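Local coordinates for protein carboxyvinyl-carboxyphosphonate phosphorylmutase (Bacillus anthracis, PDB 4IQD) that is a TIM-barrel enzyme of the phosphoenolpyruvate phosphomutase family, and binds pyruvic acid, at residues A[278-281]-A[282-286]. Residues are numbered along the deposited sequence; the frame is centred on the assembly and turned at random.
Sequences SELY and ETISY
Tyr-281 meets Tyr-286 by laying a ring face against an aliphatic carbon: CB of Tyr-286 sits 3.9 Å from the centroid of the Tyr-281 ring, 17° off its normal, in a CH-pi contact. The two rings are oblique to each other, planes 37° apart, with CE1 of Tyr-281 reaching CD2 of Tyr-286 at 3.3 Å. Tyr-281 holds its CG anti to the backbone N (chi1 178°), which swings the ring beside its own carbonyl, where the chain returns; its OH is hydrogen-bonded to Glu-290 of the following helix. The turn that brings Tyr-286 back is a Schellman motif closing helix 277-283. Ser-285 has the positive phi, N of Tyr-286 bonds to O of Tyr-281 at 2.9 Å, and the companion bond from Ser-285 N to Glu-282 O is weak. That same Tyr-281 O also accepts a hydrogen bond from a water, which donates a second to OE1 of Glu-282 and so ties the carboxylate to the helix end. Two residues earlier, Glu-279 O is gripped twice by Thr-283, from opposite faces of the carbonyl plane: by its N, and by OG1 at 2.6 Å from above that plane. On another side of the helix, CD1 of Leu-280 touches CD1 of Ile-284 at 3.7 Å, and these residues pack respectively on Ala-62 and Leu-66 of the second subunit, while Thr-283 rests on Met-40 and Leu-43 of helix 39-48.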
loop_
_atom_site.group_PDB
_atom_site.type_symbol
_atom_site.label_atom_id
_atom_site.label_comp_id
_atom_site.label_asym_id
_atom_site.label_seq_id
_atom_site.Cartn_x
_atom_site.Cartn_y
_atom_site.Cartn_z
ATOM N N SER A 278 4.482 19.485 -1.499
ATOM C CA SER A 278 3.928 20.198 -2.639
ATOM C C SER A 278 3.508 19.206 -3.713
ATOM O O SER A 278 2.423 19.311 -4.281
ATOM C CB SER A 278 4.966 21.165 -3.207
ATOM O OG SER A 278 5.588 21.908 -2.175
ATOM N N GLU A 279 4.382 18.247 -3.994
ATOM C CA GLU A 279 4.090 17.222 -4.981
ATOM C C GLU A 279 2.966 16.337 -4.479
ATOM O O GLU A 279 2.133 15.873 -5.254
ATOM C CB GLU A 279 5.333 16.384 -5.269
ATOM C CG GLU A 279 6.362 17.097 -6.115
ATOM C CD GLU A 279 7.716 16.435 -6.064
ATOM O OE1 GLU A 279 7.973 15.678 -5.107
ATOM O OE2 GLU A 279 8.527 16.675 -6.978
ATOM N N LEU A 280 2.950 16.112 -3.171
ATOM C CA LEU A 280 1.909 15.313 -2.551
ATOM C C LEU A 280 0.574 16.034 -2.636
ATOM O O LEU A 280 -0.441 15.432 -2.979
ATOM C CB LEU A 280 2.261 15.016 -1.095
ATOM C CG LEU A 280 1.201 14.248 -0.307
ATOM C CD1 LEU A 280 0.748 13.015 -1.075
ATOM C CD2 LEU A 280 1.750 13.862 1.050
ATOM N N TYR A 281 0.599 17.326 -2.322
ATOM C CA TYR A 281 -0.579 18.189 -2.375
ATOM C C TYR A 281 -1.296 18.047 -3.711
ATOM O O TYR A 281 -2.510 17.857 -3.765
ATOM C CB TYR A 281 -0.150 19.645 -2.150
ATOM C CG TYR A 281 -1.250 20.687 -2.228
ATOM C CD1 TYR A 281 -1.829 21.202 -1.074
ATOM C CD2 TYR A 281 -1.681 21.185 -3.453
ATOM C CE1 TYR A 281 -2.819 22.168 -1.141
ATOM C CE2 TYR A 281 -2.673 22.143 -3.528
ATOM C CZ TYR A 281 -3.239 22.630 -2.372
ATOM O OH TYR A 281 -4.226 23.585 -2.451
ATOM N N GLU A 282 -0.529 18.123 -4.790
ATOM C CA GLU A 282 -1.099 18.072 -6.126
ATOM C C GLU A 282 -1.407 16.644 -6.570
ATOM O O GLU A 282 -2.310 16.424 -7.372
ATOM C CB GLU A 282 -0.165 18.763 -7.126
ATOM C CG GLU A 282 -0.755 18.960 -8.518
ATOM C CD GLU A 282 -1.902 19.960 -8.551
ATOM O OE1 GLU A 282 -2.161 20.628 -7.526
ATOM O OE2 GLU A 282 -2.545 20.082 -9.614
ATOM N N THR A 283 -0.667 15.674 -6.042
ATOM C CA THR A 283 -0.870 14.281 -6.438
ATOM C C THR A 283 -2.197 13.722 -5.939
ATOM O O THR A 283 -2.914 13.054 -6.684
ATOM C CB THR A 283 0.271 13.370 -5.961
ATOM O OG1 THR A 283 1.485 13.747 -6.617
ATOM C CG2 THR A 283 -0.036 11.921 -6.293
ATOM N N ILE A 284 -2.525 13.995 -4.682
ATOM C CA ILE A 284 -3.809 13.561 -4.139
ATOM C C ILE A 284 -4.883 14.628 -4.337
ATOM O O ILE A 284 -5.962 14.547 -3.754
ATOM C CB ILE A 284 -3.706 13.166 -2.655
ATOM C CG1 ILE A 284 -3.119 14.311 -1.836
ATOM C CG2 ILE A 284 -2.862 11.912 -2.498
ATOM C CD1 ILE A 284 -2.825 13.937 -0.410
ATOM N N SER A 285 -4.567 15.619 -5.168
ATOM C CA SER A 285 -5.512 16.653 -5.587
ATOM C C SER A 285 -6.152 17.392 -4.421
ATOM O O SER A 285 -7.359 17.633 -4.426
ATOM C CB SER A 285 -6.610 16.052 -6.470
ATOM O OG SER A 285 -6.061 15.347 -7.570
ATOM N N TYR A 286 -5.345 17.752 -3.429
ATOM C CA TYR A 286 -5.854 18.419 -2.237
ATOM C C TYR A 286 -6.652 19.667 -2.604
ATOM O O TYR A 286 -7.696 19.940 -2.018
ATOM C CB TYR A 286 -4.703 18.775 -1.297
ATOM C CG TYR A 286 -5.136 19.305 0.055
ATOM C CD1 TYR A 286 -5.255 18.457 1.151
ATOM C CD2 TYR A 286 -5.411 20.653 0.241
ATOM C CE1 TYR A 286 -5.643 18.942 2.390
ATOM C CE2 TYR A 286 -5.799 21.144 1.472
ATOM C CZ TYR A 286 -5.914 20.288 2.542
ATOM O OH TYR A 286 -6.303 20.784 3.766
HETATM O O HOH W 1 -3.908 19.784 -5.436
#